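Local atomic coordinates of probable aminotransferase (Pseudomonas aeruginosa, PDB entry 5YKR), a protein that belongs to the class-III aminotransferases, pyridoxal-phosphate enzymes of fold type I, and forms a two-chain assembly whose chains each carry the cofactor linked to a lysine. Residues L130-V135 with R306-L311; P279-L284 with Q301-R306; D141-V146 with I257-H262; L149-S154 with V170-V175. All blocks are in the same frame, centred on the assembly; numbering follows the deposited sequence.

Interaction 1: L130-V135 with R306-L311; sequences LPYWQV and RIWAVL
Tyr132 and Trp308 form a T-shaped (edge-to-face) stack that ties strand 132-136, one of the two outermost strands of this chain in the seven-stranded sheet of the aminotransferase fold, to helix 301-310. The planes of the phenol ring and of the six-membered indole ring stand at 79°, with centroids 5.1 Å apart. Trp308 supplies the edge and Tyr132 the face. The CH2 corner of the indole comes down over that face off-centre, 3.6 Å from Tyr132 CZ, while the neighbouring corner CZ2 lies 4.0 Å from Tyr132 CE1. Because Trp308 CH2 is also 3.7 Å from Tyr132 OH, the edge bears on the hydroxyl end of the ring rather than on its root. Both side chains place CG anti to the carbonyl carbon, and together they bridge a wide gap: the nearest CA atoms, those of Tyr132 and Ile307, are 11.3 Å apart.

The indole has further partners across the subunit boundary. Its NE1 bonds to Leu42 O of the second subunit, and Tyr43 of that subunit meets its ring edge-to-face, so the stack belongs to the dimer interface as well. Farther along the strand, Gln134 also reaches the second subunit, at Ala45 O. Gln134 NE2 donates as well to Trp133 O at 2.8 Å (N-H...O 160°), lying in the carbonyl plane on a lone pair of that oxygen.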
loop_
_atom_site.group_PDB
_atom_site.type_symbol
_atom_site.label_atom_id
_atom_site.label_comp_id
_atom_site.label_asym_id
_atom_site.label_seq_id
_atom_site.Cartn_x
_atom_site.Cartn_y
_atom_site.Cartn_z
ATOM N N LEU A 130 5.079 16.218 16.440
ATOM C CA LEU A 130 3.667 16.317 16.231
ATOM C C LEU A 130 2.993 15.259 17.118
ATOM O O LEU A 130 3.507 14.131 17.237
ATOM C CB LEU A 130 3.283 16.128 14.773
ATOM C CG LEU A 130 3.746 17.167 13.775
ATOM C CD1 LEU A 130 3.318 16.807 12.362
ATOM C CD2 LEU A 130 3.210 18.515 14.117
ATOM N N PRO A 131 1.807 15.572 17.653
ATOM C CA PRO A 131 1.252 14.688 18.650
ATOM C C PRO A 131 0.492 13.442 18.179
ATOM O O PRO A 131 0.503 12.458 18.910
ATOM C CB PRO A 131 0.277 15.582 19.432
ATOM C CG PRO A 131 -0.048 16.690 18.487
ATOM C CD PRO A 131 1.172 16.914 17.704
ATOM N N TYR A 132 -0.123 13.442 16.983
ATOM C CA TYR A 132 -1.041 12.369 16.620
ATOM C C TYR A 132 -0.627 11.705 15.315
ATOM O O TYR A 132 -0.306 12.390 14.358
ATOM C CB TYR A 132 -2.465 12.911 16.433
ATOM C CG TYR A 132 -3.049 13.436 17.728
ATOM C CD1 TYR A 132 -3.528 12.574 18.716
ATOM C CD2 TYR A 132 -3.117 14.781 17.946
ATOM C CE1 TYR A 132 -3.982 13.063 19.934
ATOM C CE2 TYR A 132 -3.578 15.294 19.134
ATOM C CZ TYR A 132 -4.035 14.452 20.127
ATOM O OH TYR A 132 -4.535 14.931 21.293
ATOM N N TRP A 133 -0.703 10.365 15.291
ATOM C CA TRP A 133 -0.155 9.578 14.184
ATOM C C TRP A 133 -1.147 8.513 13.713
ATOM O O TRP A 133 -2.112 8.153 14.409
ATOM C CB TRP A 133 1.152 8.894 14.657
ATOM C CG TRP A 133 2.159 9.922 14.997
ATOM C CD1 TRP A 133 2.227 10.646 16.153
ATOM C CD2 TRP A 133 3.122 10.510 14.096
ATOM N NE1 TRP A 133 3.194 11.630 16.042
ATOM C CE2 TRP A 133 3.722 11.589 14.780
ATOM C CE3 TRP A 133 3.553 10.211 12.801
ATOM C CZ2 TRP A 133 4.737 12.379 14.199
ATOM C CZ3 TRP A 133 4.540 11.015 12.221
ATOM C CH2 TRP A 133 5.111 12.089 12.915
ATOM N N GLN A 134 -0.890 8.032 12.499
ATOM C CA GLN A 134 -1.542 6.864 11.914
ATOM C C GLN A 134 -0.508 6.142 11.055
ATOM O O GLN A 134 0.523 6.711 10.682
ATOM C CB GLN A 134 -2.744 7.271 11.041
ATOM C CG GLN A 134 -3.942 7.820 11.781
ATOM C CD GLN A 134 -4.732 6.789 12.564
ATOM O OE1 GLN A 134 -5.686 6.216 12.023
ATOM N NE2 GLN A 134 -4.380 6.577 13.893
ATOM N N VAL A 135 -0.766 4.884 10.742
ATOM C CA VAL A 135 0.100 4.047 9.887
ATOM C C VAL A 135 -0.628 3.621 8.649
ATOM O O VAL A 135 -1.831 3.304 8.701
ATOM C CB VAL A 135 0.560 2.791 10.655
ATOM C CG1 VAL A 135 1.443 1.871 9.834
ATOM C CG2 VAL A 135 1.248 3.175 11.933
ATOM N N ARG A 306 -9.740 19.552 14.019
ATOM C CA ARG A 306 -10.555 19.808 12.825
ATOM C C ARG A 306 -10.995 18.511 12.164
ATOM O O ARG A 306 -12.140 18.371 11.765
ATOM C CB ARG A 306 -9.813 20.683 11.867
ATOM C CG ARG A 306 -9.769 22.060 12.564
ATOM C CD ARG A 306 -9.080 23.090 11.837
ATOM N NE ARG A 306 -9.844 23.592 10.743
ATOM C CZ ARG A 306 -9.442 24.627 10.047
ATOM N NH1 ARG A 306 -8.294 25.190 10.347
ATOM N NH2 ARG A 306 -10.165 25.078 9.050
ATOM N N ILE A 307 -10.104 17.526 12.149
ATOM C CA ILE A 307 -10.446 16.207 11.594
ATOM C C ILE A 307 -11.513 15.508 12.443
ATOM O O ILE A 307 -12.513 14.980 11.903
ATOM C CB ILE A 307 -9.188 15.329 11.477
ATOM C CG1 ILE A 307 -8.258 15.901 10.434
ATOM C CG2 ILE A 307 -9.544 13.857 11.203
ATOM C CD1 ILE A 307 -6.850 15.316 10.431
ATOM N N TRP A 308 -11.348 15.515 13.764
ATOM C CA TRP A 308 -12.348 14.845 14.609
ATOM C C TRP A 308 -13.748 15.445 14.474
ATOM O O TRP A 308 -14.752 14.716 14.553
ATOM C CB TRP A 308 -11.905 14.887 16.046
ATOM C CG TRP A 308 -10.636 14.094 16.324
ATOM C CD1 TRP A 308 -10.258 12.896 15.796
ATOM C CD2 TRP A 308 -9.671 14.423 17.319
ATOM N NE1 TRP A 308 -9.057 12.517 16.344
ATOM C CE2 TRP A 308 -8.692 13.432 17.300
ATOM C CE3 TRP A 308 -9.516 15.493 18.194
ATOM C CZ2 TRP A 308 -7.583 13.466 18.141
ATOM C CZ3 TRP A 308 -8.405 15.511 19.024
ATOM C CH2 TRP A 308 -7.468 14.510 18.997
ATOM N N ALA A 309 -13.833 16.738 14.173
ATOM C CA ALA A 309 -15.126 17.376 14.019
ATOM C C ALA A 309 -15.789 17.044 12.701
ATOM O O ALA A 309 -16.995 17.299 12.562
ATOM C CB ALA A 309 -14.968 18.855 14.206
ATOM N N VAL A 310 -15.075 16.521 11.711
ATOM C CA VAL A 310 -15.676 15.995 10.487
ATOM C C VAL A 310 -15.652 14.481 10.395
ATOM O O VAL A 310 -16.272 13.910 9.478
ATOM C CB VAL A 310 -15.048 16.644 9.207
ATOM C CG1 VAL A 310 -15.389 18.127 9.144
ATOM C CG2 VAL A 310 -13.528 16.409 9.105
ATOM N N LEU A 311 -14.934 13.797 11.278
ATOM C CA LEU A 311 -14.859 12.329 11.338
ATOM C C LEU A 311 -14.743 11.989 12.828
ATOM O O LEU A 311 -13.656 11.801 13.391
ATOM C CB LEU A 311 -13.698 11.799 10.529
ATOM C CG LEU A 311 -13.606 10.283 10.488
ATOM C CD1 LEU A 311 -14.891 9.615 10.042
ATOM C CD2 LEU A 311 -12.432 9.900 9.602
#

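Interaction 2: P279-L284 with Q301-R306; sequences PDFFVL and QAQAER
Asp280, just before strand 281-284, and Phe281, its first residue, both rest against Gln303 on the first turn of helix 301-310. Asp280 comes first: Gln303 CG lies 3.8 Å from both Asp280 CB and Asp280 O. The polar ends stay apart, with Asp280 OD1 and Gln303 NE2 separated by 4.0 Å, and a water closes the gap. It donates to Asp280 OD1 at 2.6 Å and accepts from Gln303 NE2 at 3.2 Å. The other carboxylate oxygen is used elsewhere, in a salt bridge to Arg246 and a bond from Leu256 N.

Phe281 follows, meeting the glutamine from its far rim. Its CE1 is 3.7 Å from Gln303 OE1, and its CZ is 3.8 Å from Gln303 CB. A bend at chi2 (-54°) folds the glutamine back, which lets CB, CG and OE1 all touch one ring; ring and amide planes are 56° apart. Val146 and Cys150 of helix 139-154 also pack on Phe281. From here the strand runs into the sheet, where Phe282 stacks with Phe128 and Val283 packs on Asn143.

One glutamine therefore serves two environments. Its aliphatic part and carbonyl oxygen lie against a buried phenylalanine, while its amide nitrogen reaches the aspartate through a single water, a link probably more adaptable than a direct bond.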
loop_
_atom_site.group_PDB
_atom_site.type_symbol
_atom_site.label_atom_id
_atom_site.label_comp_id
_atom_site.label_asym_id
_atom_site.label_seq_id
_atom_site.Cartn_x
_atom_site.Cartn_y
_atom_site.Cartn_z
ATOM N N PRO A 279 5.561 21.761 10.414
ATOM C CA PRO A 279 4.549 21.121 9.528
ATOM C C PRO A 279 3.192 21.040 10.216
ATOM O O PRO A 279 3.135 20.845 11.416
ATOM C CB PRO A 279 5.096 19.711 9.297
ATOM C CG PRO A 279 6.129 19.548 10.316
ATOM C CD PRO A 279 6.604 20.831 10.859
ATOM N N ASP A 280 2.141 21.110 9.444
ATOM C CA ASP A 280 0.806 20.666 9.927
ATOM C C ASP A 280 0.642 19.156 9.903
ATOM O O ASP A 280 -0.012 18.596 10.753
ATOM C CB ASP A 280 -0.319 21.366 9.168
ATOM C CG ASP A 280 -0.244 22.855 9.301
ATOM O OD1 ASP A 280 -0.064 23.363 10.457
ATOM O OD2 ASP A 280 -0.365 23.553 8.246
ATOM N N PHE A 281 1.174 18.558 8.846
ATOM C CA PHE A 281 1.210 17.119 8.644
ATOM C C PHE A 281 2.630 16.734 8.229
ATOM O O PHE A 281 3.292 17.483 7.520
ATOM C CB PHE A 281 0.250 16.659 7.539
ATOM C CG PHE A 281 -1.193 16.877 7.843
ATOM C CD1 PHE A 281 -1.779 18.082 7.558
ATOM C CD2 PHE A 281 -1.975 15.863 8.360
ATOM C CE1 PHE A 281 -3.118 18.296 7.814
ATOM C CE2 PHE A 281 -3.352 16.062 8.610
ATOM C CZ PHE A 281 -3.899 17.296 8.341
ATOM N N PHE A 282 3.038 15.538 8.643
ATOM C CA PHE A 282 4.378 15.001 8.366
ATOM C C PHE A 282 4.185 13.585 7.849
ATOM O O PHE A 282 3.467 12.793 8.478
ATOM C CB PHE A 282 5.143 14.979 9.704
ATOM C CG PHE A 282 6.538 14.467 9.633
ATOM C CD1 PHE A 282 6.814 13.082 9.691
ATOM C CD2 PHE A 282 7.606 15.369 9.545
ATOM C CE1 PHE A 282 8.116 12.647 9.623
ATOM C CE2 PHE A 282 8.897 14.898 9.501
ATOM C CZ PHE A 282 9.157 13.551 9.545
ATOM N N VAL A 283 4.784 13.265 6.715
ATOM C CA VAL A 283 4.682 11.941 6.106
ATOM C C VAL A 283 6.062 11.301 5.947
ATOM O O VAL A 283 7.023 11.971 5.503
ATOM C CB VAL A 283 4.012 12.073 4.703
ATOM C CG1 VAL A 283 4.100 10.770 3.887
ATOM C CG2 VAL A 283 2.579 12.561 4.867
ATOM N N LEU A 284 6.153 10.020 6.280
ATOM C CA LEU A 284 7.417 9.288 6.161
ATOM C C LEU A 284 7.206 7.826 5.835
ATOM O O LEU A 284 6.635 7.103 6.657
ATOM C CB LEU A 284 8.209 9.421 7.467
ATOM C CG LEU A 284 9.464 8.541 7.614
ATOM C CD1 LEU A 284 10.480 8.777 6.476
ATOM C CD2 LEU A 284 10.094 8.844 8.972
ATOM N N GLN A 301 -2.047 18.994 16.861
ATOM C CA GLN A 301 -3.306 18.958 17.597
ATOM C C GLN A 301 -4.375 19.822 16.913
ATOM O O GLN A 301 -5.542 19.435 16.901
ATOM C CB GLN A 301 -3.116 19.407 19.051
ATOM C CG GLN A 301 -4.437 19.410 19.842
ATOM C CD GLN A 301 -4.303 19.561 21.307
ATOM O OE1 GLN A 301 -3.503 18.938 21.938
ATOM N NE2 GLN A 301 -5.228 20.297 21.860
ATOM N N ALA A 302 -4.014 20.992 16.379
ATOM C CA ALA A 302 -4.987 21.835 15.717
ATOM C C ALA A 302 -5.630 21.138 14.529
ATOM O O ALA A 302 -6.866 21.198 14.341
ATOM C CB ALA A 302 -4.337 23.161 15.296
ATOM N N GLN A 303 -4.830 20.395 13.767
ATOM C CA GLN A 303 -5.401 19.650 12.641
ATOM C C GLN A 303 -6.276 18.496 13.151
ATOM O O GLN A 303 -7.348 18.218 12.592
ATOM C CB GLN A 303 -4.311 19.128 11.696
ATOM C CG GLN A 303 -3.479 20.171 10.991
ATOM C CD GLN A 303 -4.288 21.191 10.238
ATOM O OE1 GLN A 303 -5.174 20.835 9.451
ATOM N NE2 GLN A 303 -3.945 22.469 10.426
ATOM N N ALA A 304 -5.791 17.786 14.168
ATOM C CA ALA A 304 -6.545 16.667 14.741
ATOM C C ALA A 304 -7.940 17.128 15.178
ATOM O O ALA A 304 -8.938 16.459 14.874
ATOM C CB ALA A 304 -5.776 16.033 15.902
ATOM N N GLU A 305 -8.049 18.287 15.839
ATOM C CA GLU A 305 -9.347 18.737 16.284
ATOM C C GLU A 305 -10.281 19.045 15.117
ATOM O O GLU A 305 -11.501 18.800 15.198
ATOM C CB GLU A 305 -9.239 19.926 17.256
ATOM C CG GLU A 305 -8.626 19.499 18.578
ATOM C CD GLU A 305 -8.503 20.569 19.587
ATOM O OE1 GLU A 305 -9.020 21.684 19.302
ATOM O OE2 GLU A 305 -7.988 20.295 20.698
ATOM N N ARG A 306 -9.740 19.552 14.019
ATOM C CA ARG A 306 -10.555 19.808 12.825
ATOM C C ARG A 306 -10.995 18.511 12.164
ATOM O O ARG A 306 -12.140 18.371 11.765
ATOM C CB ARG A 306 -9.813 20.683 11.867
ATOM C CG ARG A 306 -9.769 22.060 12.564
ATOM C CD ARG A 306 -9.080 23.090 11.837
ATOM N NE ARG A 306 -9.844 23.592 10.743
ATOM C CZ ARG A 306 -9.442 24.627 10.047
ATOM N NH1 ARG A 306 -8.294 25.190 10.347
ATOM N NH2 ARG A 306 -10.165 25.078 9.050
HETATM O O HOH W 1 -1.602 23.018 12.582
#

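Interaction 3: D141-V146 with I257-H262; sequences DANRFV and IIDETH
At the cofactor site of this fold-type I enzyme, Asn143 on helix 139-154 meets Asp259 at the end of strand 255-259, the aspartate whose OD2 closely approaches N1 of the modified lysine LLP at position 286. The helix packs over the sheet almost antiparallel to the strand: the axes of the short segments 141-146 and 257-259 make 174° and come within 10.6 Å.

Asn143 ND2 donates to Asp259 OD2 at 3.1 Å, with an N-H...O angle of 163°. The oxygen lies near the amide plane, yet the donor meets it from above the carboxylate plane, the two flat groups being turned 65° apart. With CB of Asp259 already pointing toward the helix, CG anti to the backbone N carries the carboxylate on to Asn143. Its other oxygen is held by Thr261: the backbone N donates to OD1 at 3.1 Å, an Asx turn, and OG1 donates to the syn lone pair at 2.8 Å. Two residues earlier on the strand, Ile257 CD1 meets Val146 CG1 tip to tip at 3.5 Å, an apolar contact beside the polar one.

His167 joins them, with ND1 bonded to Asp259 OD2 and O to Asn143 ND2. Asn143 OD1, by contrast, is buried without a partner in the model. With both oxygens engaged by donors, the carboxylate is probably held in position and rotation, and the geometry of Asn143 is consistent with a second-shell residue that helps place it near N1 of LLP.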
loop_
_atom_site.group_PDB
_atom_site.type_symbol
_atom_site.label_atom_id
_atom_site.label_comp_id
_atom_site.label_asym_id
_atom_site.label_seq_id
_atom_site.Cartn_x
_atom_site.Cartn_y
_atom_site.Cartn_z
ATOM N N ASP A 141 0.035 6.119 0.165
ATOM C CA ASP A 141 -1.250 6.089 0.835
ATOM C C ASP A 141 -1.326 7.131 1.946
ATOM O O ASP A 141 -2.371 7.735 2.158
ATOM C CB ASP A 141 -1.526 4.703 1.397
ATOM C CG ASP A 141 -1.956 3.721 0.356
ATOM O OD1 ASP A 141 -2.104 4.077 -0.845
ATOM O OD2 ASP A 141 -2.211 2.554 0.779
ATOM N N ALA A 142 -0.224 7.347 2.673
ATOM C CA ALA A 142 -0.198 8.414 3.648
ATOM C C ALA A 142 -0.551 9.759 3.002
ATOM O O ALA A 142 -1.414 10.497 3.475
ATOM C CB ALA A 142 1.127 8.473 4.390
ATOM N N ASN A 143 0.077 10.034 1.863
ATOM C CA ASN A 143 -0.248 11.285 1.133
ATOM C C ASN A 143 -1.704 11.311 0.668
ATOM O O ASN A 143 -2.382 12.326 0.864
ATOM C CB ASN A 143 0.741 11.483 -0.015
ATOM C CG ASN A 143 2.114 11.915 0.448
ATOM O OD1 ASN A 143 2.252 12.631 1.436
ATOM N ND2 ASN A 143 3.143 11.501 -0.282
ATOM N N ARG A 144 -2.203 10.219 0.060
ATOM C CA ARG A 144 -3.588 10.208 -0.415
ATOM C C ARG A 144 -4.558 10.477 0.708
ATOM O O ARG A 144 -5.558 11.213 0.559
ATOM C CB ARG A 144 -3.952 8.782 -1.014
ATOM C CG ARG A 144 -3.199 8.442 -2.260
ATOM C CD ARG A 144 -3.815 7.285 -2.973
ATOM N NE ARG A 144 -3.934 6.006 -2.270
ATOM C CZ ARG A 144 -5.048 5.317 -2.123
ATOM N NH1 ARG A 144 -6.222 5.808 -2.371
ATOM N NH2 ARG A 144 -4.942 4.102 -1.673
ATOM N N PHE A 145 -4.311 9.814 1.839
ATOM C CA PHE A 145 -5.272 9.847 2.946
ATOM C C PHE A 145 -5.249 11.196 3.659
ATOM O O PHE A 145 -6.284 11.726 3.995
ATOM C CB PHE A 145 -5.002 8.709 3.929
ATOM C CG PHE A 145 -5.117 7.314 3.337
ATOM C CD1 PHE A 145 -5.746 7.078 2.135
ATOM C CD2 PHE A 145 -4.629 6.227 4.038
ATOM C CE1 PHE A 145 -5.827 5.804 1.612
ATOM C CE2 PHE A 145 -4.737 4.951 3.529
ATOM C CZ PHE A 145 -5.346 4.724 2.318
ATOM N N VAL A 146 -4.049 11.760 3.828
ATOM C CA VAL A 146 -3.942 13.118 4.374
ATOM C C VAL A 146 -4.682 14.103 3.473
ATOM O O VAL A 146 -5.397 14.996 3.966
ATOM C CB VAL A 146 -2.496 13.523 4.620
ATOM C CG1 VAL A 146 -2.370 15.007 4.863
ATOM C CG2 VAL A 146 -1.921 12.703 5.776
ATOM N N ILE A 257 1.760 20.118 4.328
ATOM C CA ILE A 257 2.135 18.708 4.452
ATOM C C ILE A 257 3.571 18.561 3.976
ATOM O O ILE A 257 3.881 18.836 2.800
ATOM C CB ILE A 257 1.246 17.793 3.580
ATOM C CG1 ILE A 257 -0.248 18.062 3.800
ATOM C CG2 ILE A 257 1.633 16.321 3.826
ATOM C CD1 ILE A 257 -1.093 17.481 2.697
ATOM N N ILE A 258 4.432 18.084 4.895
ATOM C CA ILE A 258 5.861 17.927 4.614
ATOM C C ILE A 258 6.144 16.425 4.497
ATOM O O ILE A 258 5.950 15.655 5.439
ATOM C CB ILE A 258 6.726 18.581 5.696
ATOM C CG1 ILE A 258 6.425 20.097 5.781
ATOM C CG2 ILE A 258 8.180 18.309 5.441
ATOM C CD1 ILE A 258 6.754 20.875 4.575
ATOM N N ASP A 259 6.562 16.017 3.301
ATOM C CA ASP A 259 6.848 14.631 2.936
ATOM C C ASP A 259 8.358 14.397 3.011
ATOM O O ASP A 259 9.125 14.890 2.184
ATOM C CB ASP A 259 6.329 14.346 1.513
ATOM C CG ASP A 259 6.518 12.918 1.073
ATOM O OD1 ASP A 259 7.177 12.109 1.759
ATOM O OD2 ASP A 259 5.984 12.615 -0.067
ATOM N N GLU A 260 8.758 13.612 4.033
ATOM C CA GLU A 260 10.148 13.376 4.383
ATOM C C GLU A 260 10.622 11.992 3.992
ATOM O O GLU A 260 11.653 11.493 4.468
ATOM C CB GLU A 260 10.386 13.611 5.874
ATOM C CG GLU A 260 10.177 15.094 6.216
ATOM C CD GLU A 260 11.440 15.754 6.775
ATOM O OE1 GLU A 260 12.587 15.391 6.371
ATOM O OE2 GLU A 260 11.301 16.705 7.596
ATOM N N THR A 261 9.876 11.359 3.085
ATOM C CA THR A 261 10.222 9.979 2.686
ATOM C C THR A 261 11.689 9.816 2.224
ATOM O O THR A 261 12.295 8.764 2.423
ATOM C CB THR A 261 9.179 9.475 1.686
ATOM O OG1 THR A 261 7.893 9.439 2.327
ATOM C CG2 THR A 261 9.504 8.100 1.161
ATOM N N HIS A 262 12.222 10.834 1.535
ATOM C CA HIS A 262 13.654 10.929 1.227
ATOM C C HIS A 262 14.435 11.824 2.154
ATOM O O HIS A 262 15.589 11.496 2.485
ATOM C CB HIS A 262 13.911 11.336 -0.206
ATOM C CG HIS A 262 13.670 10.272 -1.215
ATOM N ND1 HIS A 262 13.550 10.557 -2.564
ATOM C CD2 HIS A 262 13.674 8.921 -1.113
ATOM C CE1 HIS A 262 13.418 9.423 -3.236
ATOM N NE2 HIS A 262 13.484 8.410 -2.386
#

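Interaction 4: L149-S154 with V170-V175; sequences LCRMLS and VDESQV
A chain extended from CG to NE carries the guanidinium of Arg151 away from helix 139-154, and a bend at chi2 (97°) turns the carboxylate of Glu172 toward it, the two coming from opposite directions. Arg151 NH1 donates to Glu172 OE2 at 3.1 Å with an N-H...O angle of 163°, forming a salt bridge. The oxygen sits at the edge of the guanidinium, close to its plane, and is met on its anti side; the two planes differ by 31°. Arg151 NH2 stays 3.6 Å from Glu172 OE2, so this is a one-point grip rather than a paired one.

The contact joins the end of the helix to the 3-10 segment 171-173. That segment is closed by Ser173, whose OG donates to Val170 O at 2.7 Å. Arg151 is shared: its NE bonds to Asp157 O, and its NH1 also bonds to Asn192 OD1 of the second subunit.

Since the arginine is buried, its charge is probably balanced by Glu172 while the backbone oxygen of Asp157 and the amide oxygen of Asn192 of the second subunit help fix the plane of its guanidinium, making one side chain a junction between helix, loop and dimer partner.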
loop_
_atom_site.group_PDB
_atom_site.type_symbol
_atom_site.label_atom_id
_atom_site.label_comp_id
_atom_site.label_asym_id
_atom_site.label_seq_id
_atom_site.Cartn_x
_atom_site.Cartn_y
_atom_site.Cartn_z
ATOM N N LEU A 149 -8.391 13.860 4.105
ATOM C CA LEU A 149 -8.787 14.452 5.341
ATOM C C LEU A 149 -8.723 15.991 5.261
ATOM O O LEU A 149 -9.544 16.677 5.869
ATOM C CB LEU A 149 -7.888 13.923 6.478
ATOM C CG LEU A 149 -8.141 12.460 6.841
ATOM C CD1 LEU A 149 -7.077 11.918 7.765
ATOM C CD2 LEU A 149 -9.521 12.235 7.471
ATOM N N CYS A 150 -7.734 16.537 4.537
ATOM C CA CYS A 150 -7.660 17.995 4.347
ATOM C C CYS A 150 -8.850 18.522 3.563
ATOM O O CYS A 150 -9.366 19.592 3.867
ATOM C CB CYS A 150 -6.340 18.409 3.706
ATOM S SG CYS A 150 -4.901 18.229 4.762
ATOM N N ARG A 151 -9.264 17.789 2.526
ATOM C CA ARG A 151 -10.496 18.166 1.803
ATOM C C ARG A 151 -11.725 18.126 2.733
ATOM O O ARG A 151 -12.583 19.033 2.697
ATOM C CB ARG A 151 -10.709 17.300 0.567
ATOM C CG ARG A 151 -9.702 17.544 -0.528
ATOM C CD ARG A 151 -10.141 16.850 -1.827
ATOM N NE ARG A 151 -9.266 17.185 -2.930
ATOM C CZ ARG A 151 -8.227 16.513 -3.353
ATOM N NH1 ARG A 151 -7.899 15.376 -2.825
ATOM N NH2 ARG A 151 -7.490 17.038 -4.375
ATOM N N MET A 152 -11.797 17.091 3.576
ATOM C CA MET A 152 -12.912 16.962 4.514
ATOM C C MET A 152 -12.947 18.100 5.526
ATOM O O MET A 152 -14.023 18.701 5.713
ATOM C CB MET A 152 -12.859 15.638 5.273
ATOM C CG MET A 152 -13.169 14.414 4.405
ATOM S SD MET A 152 -12.710 12.871 5.205
ATOM C CE MET A 152 -13.645 12.931 6.711
ATOM N N LEU A 153 -11.791 18.431 6.117
ATOM C CA LEU A 153 -11.779 19.437 7.183
ATOM C C LEU A 153 -11.939 20.833 6.656
ATOM O O LEU A 153 -12.494 21.707 7.349
ATOM C CB LEU A 153 -10.563 19.263 8.055
ATOM C CG LEU A 153 -9.206 19.737 7.532
ATOM C CD1 LEU A 153 -8.992 21.219 7.848
ATOM C CD2 LEU A 153 -8.068 18.944 8.130
ATOM N N SER A 154 -11.494 21.075 5.410
ATOM C CA SER A 154 -11.462 22.451 4.893
ATOM C C SER A 154 -12.676 22.771 4.040
ATOM O O SER A 154 -13.023 23.931 3.878
ATOM C CB SER A 154 -10.211 22.655 4.052
ATOM O OG SER A 154 -10.262 21.936 2.807
ATOM N N VAL A 170 0.050 9.242 -6.413
ATOM C CA VAL A 170 -0.972 10.207 -5.952
ATOM C C VAL A 170 -1.411 10.907 -7.246
ATOM O O VAL A 170 -0.674 11.760 -7.783
ATOM C CB VAL A 170 -0.418 11.224 -4.939
ATOM C CG1 VAL A 170 -1.477 12.235 -4.556
ATOM C CG2 VAL A 170 0.138 10.519 -3.705
ATOM N N ASP A 171 -2.556 10.526 -7.810
ATOM C CA ASP A 171 -2.890 10.971 -9.185
ATOM C C ASP A 171 -2.969 12.475 -9.297
ATOM O O ASP A 171 -2.521 13.026 -10.307
ATOM C CB ASP A 171 -4.230 10.352 -9.593
ATOM C CG ASP A 171 -4.186 8.828 -9.812
ATOM O OD1 ASP A 171 -3.116 8.199 -9.831
ATOM O OD2 ASP A 171 -5.284 8.242 -10.040
ATOM N N GLU A 172 -3.465 13.164 -8.268
ATOM C CA GLU A 172 -3.590 14.633 -8.306
ATOM C C GLU A 172 -2.245 15.342 -8.444
ATOM O O GLU A 172 -2.209 16.502 -8.860
ATOM C CB GLU A 172 -4.256 15.220 -7.055
ATOM C CG GLU A 172 -5.552 14.672 -6.651
ATOM C CD GLU A 172 -5.333 13.644 -5.574
ATOM O OE1 GLU A 172 -4.734 12.609 -5.949
ATOM O OE2 GLU A 172 -5.732 13.869 -4.402
ATOM N N SER A 173 -1.153 14.663 -8.074
ATOM C CA SER A 173 0.163 15.269 -8.175
ATOM C C SER A 173 0.840 15.104 -9.521
ATOM O O SER A 173 1.907 15.683 -9.746
ATOM C CB SER A 173 1.125 14.664 -7.108
ATOM O OG SER A 173 1.494 13.306 -7.403
ATOM N N GLN A 174 0.243 14.297 -10.406
ATOM C CA GLN A 174 0.898 13.841 -11.651
ATOM C C GLN A 174 0.665 14.878 -12.768
ATOM O O GLN A 174 0.033 14.605 -13.782
ATOM C CB GLN A 174 0.410 12.477 -12.078
ATOM C CG GLN A 174 0.508 11.383 -11.015
ATOM C CD GLN A 174 1.875 10.805 -10.784
ATOM O OE1 GLN A 174 2.896 11.359 -11.266
ATOM N NE2 GLN A 174 1.934 9.662 -10.068
ATOM N N VAL A 175 1.274 16.048 -12.569
ATOM C CA VAL A 175 1.137 17.203 -13.454
ATOM C C VAL A 175 2.511 17.807 -13.690
ATOM O O VAL A 175 3.439 17.586 -12.903
ATOM C CB VAL A 175 0.175 18.276 -12.922
ATOM C CG1 VAL A 175 -1.265 17.769 -12.947
ATOM C CG2 VAL A 175 0.582 18.730 -11.544
#

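Interactions 1 and 2 are neighbours, their centres 7 Å apart, and both use helix 301-310: Tyr132 CD2 lies 3.6 Å from Ala304 CB, one turn before Trp308. Interactions 3 and 4 share helix 139-154, with centres 11 Å apart. Several links join these pairs, among them two side-chain contacts. Strands 281-284 and 255-259 are adjacent in the sheet, Val283 CG2 touching Asn143 OD1 at 3.4 Å, and Leu153 packs its CD2 3.7 Å from Gln303 OE1. Interaction 3 comes close to the modified lysine through Asp259, and the strand of interaction 2 ends just before that lysine. All four have residues near the second subunit, interaction 2 through Ala304.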